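Local coordinates for maltose-binding protein MalE1 (Thermotoga maritima, PDB 6DTU) that binds maltotetraose in a cleft between its two lobes and probably delivers malto-oligosaccharides to a membrane transporter, at residues Asp64-Leu69 with Gly73-Ile78; Phe148-Ser151 with Tyr156-Ala159; Met217-Gln222 with Ile233-Asp238. All coordinates share one frame; numbering follows the deposited sequence.

Interaction 1 of 3, residues Asp64-Leu69 with Gly73-Ile78. With GLC (alpha-D-glucopyranose), chain C.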
loop_
_atom_site.group_PDB
_atom_site.type_symbol
_atom_site.label_atom_id
_atom_site.label_comp_id
_atom_site.label_asym_id
_atom_site.label_seq_id
_atom_site.Cartn_x
_atom_site.Cartn_y
_atom_site.Cartn_z
ATOM N N ASP A 64 6.279 1.472 -5.820
ATOM C CA ASP A 64 7.172 2.588 -5.497
ATOM C C ASP A 64 8.616 2.135 -5.357
ATOM O O ASP A 64 9.521 2.968 -5.461
ATOM C CB ASP A 64 6.743 3.316 -4.215
ATOM C CG ASP A 64 6.779 2.415 -2.976
ATOM O OD1 ASP A 64 5.959 1.473 -2.935
ATOM O OD2 ASP A 64 7.605 2.664 -2.067
ATOM N N TRP A 65 8.857 0.838 -5.145
ATOM C CA TRP A 65 10.221 0.336 -5.025
ATOM C C TRP A 65 10.964 0.321 -6.356
ATOM O O TRP A 65 12.197 0.254 -6.351
ATOM C CB TRP A 65 10.212 -1.108 -4.542
ATOM C CG TRP A 65 9.495 -1.404 -3.273
ATOM C CD1 TRP A 65 8.931 -0.512 -2.400
ATOM C CD2 TRP A 65 9.281 -2.706 -2.724
ATOM N NE1 TRP A 65 8.385 -1.188 -1.325
ATOM C CE2 TRP A 65 8.579 -2.535 -1.508
ATOM C CE3 TRP A 65 9.611 -4.004 -3.147
ATOM C CZ2 TRP A 65 8.211 -3.620 -0.692
ATOM C CZ3 TRP A 65 9.228 -5.085 -2.341
ATOM C CH2 TRP A 65 8.511 -4.883 -1.152
ATOM N N VAL A 66 10.259 0.398 -7.490
ATOM C CA VAL A 66 10.845 -0.013 -8.770
ATOM C C VAL A 66 12.044 0.855 -9.146
ATOM O O VAL A 66 13.100 0.341 -9.526
ATOM C CB VAL A 66 9.782 -0.038 -9.885
ATOM C CG1 VAL A 66 10.444 -0.180 -11.233
ATOM C CG2 VAL A 66 8.802 -1.157 -9.672
ATOM N N GLY A 67 11.884 2.183 -9.113
ATOM C CA GLY A 67 12.969 3.049 -9.562
ATOM C C GLY A 67 14.261 2.856 -8.788
ATOM O O GLY A 67 15.335 2.713 -9.375
ATOM N N GLU A 68 14.176 2.839 -7.455
ATOM C CA GLU A 68 15.370 2.612 -6.646
ATOM C C GLU A 68 16.020 1.270 -6.984
ATOM O O GLU A 68 17.239 1.188 -7.170
ATOM C CB GLU A 68 15.013 2.697 -5.163
ATOM C CG GLU A 68 16.198 2.445 -4.236
ATOM C CD GLU A 68 15.822 2.412 -2.774
ATOM O OE1 GLU A 68 14.619 2.300 -2.445
ATOM O OE2 GLU A 68 16.742 2.478 -1.937
ATOM N N LEU A 69 15.228 0.194 -7.044
ATOM C CA LEU A 69 15.822 -1.109 -7.306
ATOM C C LEU A 69 16.371 -1.220 -8.728
ATOM O O LEU A 69 17.392 -1.882 -8.942
ATOM C CB LEU A 69 14.829 -2.218 -6.980
ATOM C CG LEU A 69 14.429 -2.282 -5.511
ATOM C CD1 LEU A 69 13.401 -3.382 -5.299
ATOM C CD2 LEU A 69 15.613 -2.474 -4.561
ATOM N N GLY A 73 20.459 -1.570 -10.130
ATOM C CA GLY A 73 20.754 -2.805 -10.831
ATOM C C GLY A 73 20.356 -4.070 -10.091
ATOM O O GLY A 73 20.942 -5.132 -10.335
ATOM N N LEU A 74 19.344 -4.001 -9.224
ATOM C CA LEU A 74 19.008 -5.137 -8.378
ATOM C C LEU A 74 17.802 -5.950 -8.838
ATOM O O LEU A 74 17.660 -7.085 -8.392
ATOM C CB LEU A 74 18.761 -4.688 -6.937
ATOM C CG LEU A 74 19.968 -4.111 -6.208
ATOM C CD1 LEU A 74 19.554 -3.801 -4.801
ATOM C CD2 LEU A 74 21.115 -5.113 -6.207
ATOM N N ILE A 75 16.926 -5.408 -9.676
ATOM C CA ILE A 75 15.796 -6.162 -10.217
ATOM C C ILE A 75 15.952 -6.213 -11.727
ATOM O O ILE A 75 16.496 -5.293 -12.345
ATOM C CB ILE A 75 14.392 -5.651 -9.782
ATOM C CG1 ILE A 75 14.259 -4.145 -10.041
ATOM C CG2 ILE A 75 14.106 -6.033 -8.331
ATOM C CD1 ILE A 75 12.866 -3.603 -9.798
ATOM N N GLU A 76 15.505 -7.334 -12.314
ATOM C CA GLU A 76 15.783 -7.709 -13.690
ATOM C C GLU A 76 14.675 -7.229 -14.622
ATOM O O GLU A 76 13.490 -7.394 -14.317
ATOM C CB GLU A 76 15.883 -9.226 -13.771
ATOM C CG GLU A 76 16.221 -9.795 -15.127
ATOM C CD GLU A 76 17.665 -9.537 -15.559
ATOM O OE1 GLU A 76 18.468 -9.065 -14.731
ATOM O OE2 GLU A 76 18.001 -9.851 -16.733
ATOM N N PRO A 77 14.998 -6.654 -15.784
ATOM C CA PRO A 77 13.938 -6.322 -16.739
ATOM C C PRO A 77 13.208 -7.583 -17.186
ATOM O O PRO A 77 13.808 -8.659 -17.325
ATOM C CB PRO A 77 14.698 -5.689 -17.910
ATOM C CG PRO A 77 16.011 -5.250 -17.327
ATOM C CD PRO A 77 16.332 -6.290 -16.284
ATOM N N ILE A 78 11.907 -7.449 -17.412
ATOM C CA ILE A 78 11.066 -8.565 -17.838
ATOM C C ILE A 78 10.808 -8.417 -19.329
ATOM O O ILE A 78 10.139 -7.454 -19.743
ATOM C CB ILE A 78 9.759 -8.627 -17.040
ATOM C CG1 ILE A 78 10.076 -8.937 -15.580
ATOM C CG2 ILE A 78 8.834 -9.694 -17.626
ATOM C CD1 ILE A 78 8.848 -9.093 -14.730
HETATM C C1 GLC C . 4.182 2.063 1.437
HETATM C C2 GLC C . 5.299 1.846 0.494
HETATM C C3 GLC C . 6.518 1.323 1.188
HETATM C C4 GLC C . 6.992 2.244 2.243
HETATM C C5 GLC C . 5.874 2.504 3.283
HETATM C C6 GLC C . 6.232 3.496 4.211
HETATM O O2 GLC C . 4.881 0.871 -0.503
HETATM O O3 GLC C . 7.585 1.117 0.209
HETATM O O4 GLC C . 8.116 1.609 2.913
HETATM O O5 GLC C . 4.605 2.986 2.511
HETATM O O6 GLC C . 5.180 3.625 5.144
#
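A Schellman motif ends the short helix 66-71 where L69 meets G73 and L74, and the opposite end of this helix lies in the sugar-binding cleft of the solute-binding fold. G73 has positive phi, and its turn returns the chain so that L74 N donates to L69 O at 2.9 Å, nearly straight at 164°. Apolar groups close the same turn. L69 CB rests on I75 CG1 at 3.7 Å, while L69 CD2 and L74 CD1 meet at 4.2 Å where the two leucine side chains cross nearly at right angles. I75 sets CG1 between its backbone N and carbonyl carbon (chi1 52°), which brings CD1 to 4.0 Å from V66 O; Y102 and M267 pack on this isoleucine too. At the sugar end the D64 carboxylate grips two neighbouring hydroxyls of the chain C glucose, OD1 accepting from O2 at 2.7 Å and OD2 from O3 at 2.8 Å. An alanine here would remove both acceptors, and the O2 and O3 hydroxyls would probably lose the carboxylate that pins them. W65 NE1 donates to glucose O3, in the ring plane at its edge, over 2.9 Å with a bent N-H angle of 138°.

Interaction 2 of 3, residues Phe148-Ser151 with Tyr156-Ala159. With GLC (alpha-D-glucopyranose), chain B; GLC (alpha-D-glucopyranose), chain C.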
loop_
_atom_site.group_PDB
_atom_site.type_symbol
_atom_site.label_atom_id
_atom_site.label_comp_id
_atom_site.label_asym_id
_atom_site.label_seq_id
_atom_site.Cartn_x
_atom_site.Cartn_y
_atom_site.Cartn_z
ATOM N N PHE A 148 -12.589 5.234 16.197
ATOM C CA PHE A 148 -11.830 5.411 14.963
ATOM C C PHE A 148 -10.354 5.160 15.235
ATOM O O PHE A 148 -9.819 5.618 16.247
ATOM C CB PHE A 148 -12.019 6.827 14.404
ATOM C CG PHE A 148 -11.210 7.102 13.172
ATOM C CD1 PHE A 148 -11.590 6.575 11.941
ATOM C CD2 PHE A 148 -10.034 7.843 13.258
ATOM C CE1 PHE A 148 -10.816 6.794 10.803
ATOM C CE2 PHE A 148 -9.259 8.081 12.124
ATOM C CZ PHE A 148 -9.658 7.550 10.894
ATOM N N ILE A 149 -9.704 4.418 14.333
ATOM C CA ILE A 149 -8.263 4.187 14.390
ATOM C C ILE A 149 -7.676 4.207 12.984
ATOM O O ILE A 149 -8.211 3.588 12.061
ATOM C CB ILE A 149 -7.870 2.852 15.064
ATOM C CG1 ILE A 149 -8.747 2.506 16.262
ATOM C CG2 ILE A 149 -6.401 2.896 15.505
ATOM C CD1 ILE A 149 -8.390 1.128 16.819
ATOM N N THR A 150 -6.520 4.848 12.850
ATOM C CA THR A 150 -5.613 4.554 11.751
ATOM C C THR A 150 -4.196 4.702 12.284
ATOM O O THR A 150 -3.991 5.000 13.467
ATOM C CB THR A 150 -5.908 5.382 10.494
ATOM O OG1 THR A 150 -5.144 4.846 9.406
ATOM C CG2 THR A 150 -5.508 6.846 10.706
ATOM N N SER A 151 -3.214 4.471 11.412
ATOM C CA SER A 151 -1.819 4.597 11.822
ATOM C C SER A 151 -1.469 6.084 11.822
ATOM O O SER A 151 -1.071 6.654 10.805
ATOM C CB SER A 151 -0.937 3.769 10.897
ATOM O OG SER A 151 0.351 3.632 11.475
ATOM N N TYR A 156 1.978 7.223 4.950
ATOM C CA TYR A 156 1.148 6.547 3.962
ATOM C C TYR A 156 -0.344 6.637 4.312
ATOM O O TYR A 156 -1.192 6.834 3.426
ATOM C CB TYR A 156 1.613 5.101 3.813
ATOM C CG TYR A 156 0.796 4.297 2.823
ATOM C CD1 TYR A 156 1.134 4.237 1.463
ATOM C CD2 TYR A 156 -0.338 3.602 3.242
ATOM C CE1 TYR A 156 0.357 3.502 0.551
ATOM C CE2 TYR A 156 -1.102 2.858 2.331
ATOM C CZ TYR A 156 -0.743 2.828 0.998
ATOM O OH TYR A 156 -1.502 2.111 0.129
ATOM N N TYR A 157 -0.676 6.547 5.600
ATOM C CA TYR A 157 -2.070 6.567 6.033
ATOM C C TYR A 157 -2.638 7.971 6.225
ATOM O O TYR A 157 -3.867 8.139 6.206
ATOM C CB TYR A 157 -2.230 5.727 7.313
ATOM C CG TYR A 157 -1.947 4.280 7.020
ATOM C CD1 TYR A 157 -2.970 3.427 6.617
ATOM C CD2 TYR A 157 -0.653 3.768 7.085
ATOM C CE1 TYR A 157 -2.708 2.107 6.278
ATOM C CE2 TYR A 157 -0.397 2.463 6.771
ATOM C CZ TYR A 157 -1.428 1.634 6.380
ATOM O OH TYR A 157 -1.184 0.340 6.046
ATOM N N ILE A 158 -1.784 8.982 6.414
ATOM C CA ILE A 158 -2.233 10.366 6.527
ATOM C C ILE A 158 -2.220 11.063 5.170
ATOM O O ILE A 158 -2.839 12.126 5.012
ATOM C CB ILE A 158 -1.337 11.083 7.550
ATOM C CG1 ILE A 158 -1.313 10.312 8.877
ATOM C CG2 ILE A 158 -1.786 12.532 7.812
ATOM C CD1 ILE A 158 -2.681 10.040 9.447
ATOM N N ALA A 159 -1.550 10.485 4.179
ATOM C CA ALA A 159 -1.557 11.053 2.836
ATOM C C ALA A 159 -2.933 11.435 2.299
ATOM O O ALA A 159 -3.016 12.469 1.618
ATOM C CB ALA A 159 -0.825 10.123 1.854
HETATM C C1 GLC B . 0.409 -1.463 2.693
HETATM C C2 GLC B . 0.613 -0.947 1.315
HETATM C C3 GLC B . 1.992 -0.510 1.113
HETATM C C4 GLC B . 2.382 0.560 2.112
HETATM C C5 GLC B . 2.149 0.090 3.580
HETATM C C6 GLC B . 2.264 1.156 4.531
HETATM O O2 GLC B . 0.375 -2.060 0.404
HETATM O O3 GLC B . 2.149 0.105 -0.219
HETATM O O4 GLC B . 3.821 0.843 2.004
HETATM O O5 GLC B . 0.705 -0.392 3.648
HETATM O O6 GLC B . 2.350 0.594 5.830
HETATM C C1 GLC C . 4.182 2.063 1.437
HETATM C C2 GLC C . 5.299 1.846 0.494
HETATM C C3 GLC C . 6.518 1.323 1.188
HETATM C C4 GLC C . 6.992 2.244 2.243
HETATM C C5 GLC C . 5.874 2.504 3.283
HETATM C C6 GLC C . 6.232 3.496 4.211
HETATM O O2 GLC C . 4.881 0.871 -0.503
HETATM O O3 GLC C . 7.585 1.117 0.209
HETATM O O4 GLC C . 8.116 1.609 2.913
HETATM O O5 GLC C . 4.605 2.986 2.511
HETATM O O6 GLC C . 5.180 3.625 5.144
#
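Y157 overlaps T150 and S151 with its CB and the near half of its ring, joining the end of strand 146-149 to helix 155-164 in a beta-alpha unit. Y157 CB lies 3.7 Å from T150 OG1, and CD2 lies 3.8 Å from S151 CB. Neither hydroxyl is bonded to the tyrosine: T150 OG1 pairs with I227 O in the adjoining strand, S151 OG with E154. The next residue, I158, brings CD1 to 4.0 Å from S151 O.

The unit illustrates how successive residues of one helix can serve a pocket in different ways. Y156 has CG anti to its backbone nitrogen (chi1 179°), whereas Y157 places CG beside its own (chi1 -65°), and Y156 CD2 comes to sit over the centre of the Y157 ring. Y156 in turn offers a face to the chain B glucose, whose C4 stands 3.8 Å above the ring plane with its hydrogen directed inward, a CH-pi contact of the kind common in sugar sites. The chain C glucose touches the same tyrosine obliquely, C1 being 3.7 Å from Y156 CD1. Y157 meets the chain B sugar at its edge instead, with OH 3.1 Å from O5 and CE2 3.5 Å from O6.

Interaction 3 of 3, residues Met217-Gln222 with Ile233-Asp238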
loop_
_atom_site.group_PDB
_atom_site.type_symbol
_atom_site.label_atom_id
_atom_site.label_comp_id
_atom_site.label_asym_id
_atom_site.label_seq_id
_atom_site.Cartn_x
_atom_site.Cartn_y
_atom_site.Cartn_z
ATOM N N MET A 217 -7.328 -4.397 16.574
ATOM C CA MET A 217 -8.594 -4.022 17.198
ATOM C C MET A 217 -9.764 -4.190 16.234
ATOM O O MET A 217 -10.834 -4.673 16.620
ATOM C CB MET A 217 -8.527 -2.614 17.786
ATOM C CG MET A 217 -7.492 -2.482 18.884
ATOM S SD MET A 217 -7.619 -0.932 19.773
ATOM C CE MET A 217 -9.210 -1.137 20.580
ATOM N N PHE A 218 -9.580 -3.830 14.964
ATOM C CA PHE A 218 -10.694 -4.002 14.044
ATOM C C PHE A 218 -11.007 -5.472 13.829
ATOM O O PHE A 218 -12.171 -5.877 13.901
ATOM C CB PHE A 218 -10.447 -3.309 12.706
ATOM C CG PHE A 218 -11.687 -3.220 11.865
ATOM C CD1 PHE A 218 -12.585 -2.184 12.035
ATOM C CD2 PHE A 218 -11.973 -4.209 10.936
ATOM C CE1 PHE A 218 -13.754 -2.112 11.274
ATOM C CE2 PHE A 218 -13.130 -4.148 10.170
ATOM C CZ PHE A 218 -14.020 -3.091 10.347
ATOM N N ARG A 219 -9.982 -6.297 13.644
ATOM C CA ARG A 219 -10.216 -7.715 13.412
ATOM C C ARG A 219 -10.894 -8.363 14.611
ATOM O O ARG A 219 -11.704 -9.283 14.441
ATOM C CB ARG A 219 -8.877 -8.383 13.130
ATOM C CG ARG A 219 -8.960 -9.851 12.756
ATOM C CD ARG A 219 -7.564 -10.433 12.609
ATOM N NE ARG A 219 -6.904 -10.477 13.904
ATOM C CZ ARG A 219 -5.771 -9.854 14.226
ATOM N NH1 ARG A 219 -5.103 -9.132 13.338
ATOM N NH2 ARG A 219 -5.301 -9.971 15.462
ATOM N N GLU A 220 -10.594 -7.896 15.819
ATOM C CA GLU A 220 -11.138 -8.484 17.034
ATOM C C GLU A 220 -12.460 -7.866 17.475
ATOM O O GLU A 220 -12.938 -8.167 18.575
ATOM C CB GLU A 220 -10.101 -8.491 18.159
ATOM C CG GLU A 220 -8.811 -9.212 17.779
ATOM C CD GLU A 220 -7.762 -9.135 18.855
ATOM O OE1 GLU A 220 -7.909 -8.307 19.778
ATOM O OE2 GLU A 220 -6.782 -9.907 18.774
ATOM N N GLY A 221 -13.074 -7.047 16.635
ATOM C CA GLY A 221 -14.376 -6.485 16.940
ATOM C C GLY A 221 -14.370 -5.331 17.907
ATOM O O GLY A 221 -15.421 -5.003 18.482
ATOM N N GLN A 222 -13.218 -4.683 18.084
ATOM C CA GLN A 222 -13.043 -3.627 19.067
ATOM C C GLN A 222 -12.865 -2.251 18.434
ATOM O O GLN A 222 -12.396 -1.335 19.110
ATOM C CB GLN A 222 -11.882 -3.940 20.009
ATOM C CG GLN A 222 -12.017 -5.262 20.751
ATOM C CD GLN A 222 -10.773 -5.593 21.544
ATOM O OE1 GLN A 222 -9.680 -5.705 20.986
ATOM N NE2 GLN A 222 -10.924 -5.735 22.850
ATOM N N ILE A 233 -8.780 -7.146 4.495
ATOM C CA ILE A 233 -10.186 -7.520 4.523
ATOM C C ILE A 233 -10.388 -9.010 4.761
ATOM O O ILE A 233 -11.307 -9.413 5.487
ATOM C CB ILE A 233 -10.825 -7.057 3.211
ATOM C CG1 ILE A 233 -11.011 -5.540 3.233
ATOM C CG2 ILE A 233 -12.083 -7.859 2.897
ATOM C CD1 ILE A 233 -11.858 -5.068 4.331
ATOM N N LYS A 234 -9.578 -9.862 4.125
ATOM C CA LYS A 234 -9.787 -11.299 4.281
ATOM C C LYS A 234 -9.675 -11.712 5.736
ATOM O O LYS A 234 -10.485 -12.495 6.234
ATOM C CB LYS A 234 -8.793 -12.094 3.439
ATOM C CG LYS A 234 -9.075 -13.591 3.499
ATOM C CD LYS A 234 -8.142 -14.394 2.620
ATOM C CE LYS A 234 -8.644 -15.826 2.427
ATOM N NZ LYS A 234 -8.865 -16.552 3.712
ATOM N N ALA A 235 -8.703 -11.153 6.455
ATOM C CA ALA A 235 -8.571 -11.494 7.869
ATOM C C ALA A 235 -9.784 -11.025 8.661
ATOM O O ALA A 235 -10.236 -11.712 9.590
ATOM C CB ALA A 235 -7.275 -10.899 8.433
ATOM N N TYR A 236 -10.348 -9.868 8.308
ATOM C CA TYR A 236 -11.534 -9.401 9.022
ATOM C C TYR A 236 -12.730 -10.300 8.735
ATOM O O TYR A 236 -13.525 -10.609 9.635
ATOM C CB TYR A 236 -11.856 -7.944 8.664
ATOM C CG TYR A 236 -10.767 -6.932 8.899
ATOM C CD1 TYR A 236 -9.759 -7.135 9.845
ATOM C CD2 TYR A 236 -10.745 -5.763 8.161
ATOM C CE1 TYR A 236 -8.760 -6.183 10.035
ATOM C CE2 TYR A 236 -9.758 -4.799 8.350
ATOM C CZ TYR A 236 -8.771 -5.023 9.289
ATOM O OH TYR A 236 -7.776 -4.074 9.448
ATOM N N LYS A 237 -12.861 -10.739 7.491
ATOM C CA LYS A 237 -13.969 -11.606 7.118
ATOM C C LYS A 237 -13.854 -12.956 7.818
ATOM O O LYS A 237 -14.828 -13.445 8.404
ATOM C CB LYS A 237 -13.957 -11.754 5.591
ATOM C CG LYS A 237 -15.142 -12.494 4.988
ATOM C CD LYS A 237 -14.860 -12.769 3.522
ATOM C CE LYS A 237 -15.842 -12.055 2.618
ATOM N NZ LYS A 237 -17.187 -12.700 2.657
ATOM N N ASP A 238 -12.652 -13.537 7.847
ATOM C CA ASP A 238 -12.474 -14.823 8.515
ATOM C C ASP A 238 -12.715 -14.720 10.016
ATOM O O ASP A 238 -13.112 -15.700 10.658
ATOM C CB ASP A 238 -11.079 -15.372 8.218
ATOM C CG ASP A 238 -10.885 -15.745 6.752
ATOM O OD1 ASP A 238 -11.891 -15.859 6.004
ATOM O OD2 ASP A 238 -9.716 -15.922 6.332
#
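F218 swings CG away from its backbone nitrogen (chi1 -168°) and Y236 swings CG away from its carbonyl carbon (chi1 -57°), and these two choices bring the rings together as a T-shaped pair. The setting is a helix-strand-helix unit: helix 211-219 and helix 233-238 are joined through strand 223-228, and both aromatic side chains also pack on I226 of that strand. The edge of F218 points at the face of Y236, with centroids 4.6 Å apart and planes at 58°, so the pair is tilted from a strict perpendicular. F218 CD2 stands 3.3 Å above the Y236 plane, over the ring centre.

A second neighbour limits the tyrosine in another direction. R219 CB abuts the rim of the ring, near its plane, at 3.6 Å from Y236 CD1, and the arginine's CG then passes 3.9 Å from A235 O before the chain bends away. The phenol is fixed at its far end as well, since Y236 OH is hydrogen-bonded to D215 and N228; face, edge and hydroxyl are thus all engaged.

Helix 211-219 finishes right beside this contact in a Schellman motif. G221, with positive phi, is its C-prime residue: Q222 N reaches M217 O at 2.8 Å and G221 N reaches F218 O at 3.1 Å. On the outer side of helix 233-238, one turn is spanned by a salt bridge in which K234 NZ meets the syn lone pair of D238 OD2 at 2.8 Å.

The three contacts follow one another along the chain. Interaction 1 lies on the opposite side of the chain's centre from the other two, its centre about 28 Å from that of interaction 2 and about 34 Å from that of interaction 3. Interactions 1 and 2 nevertheless both touch the chain C glucose, so the oligosaccharide bridges the cleft between them, as expected of a periplasmic binding protein. Interactions 2 and 3, centres about 17 Å apart, are built round one four-stranded sheet: edge strand 146-149 carries interaction 2, the helices of interaction 3 flank the parallel strand 223-228, and I149 packs on M214 of helix 211-219. In interaction 3 the Y236 side chain stays about 9 Å from a bound glucose.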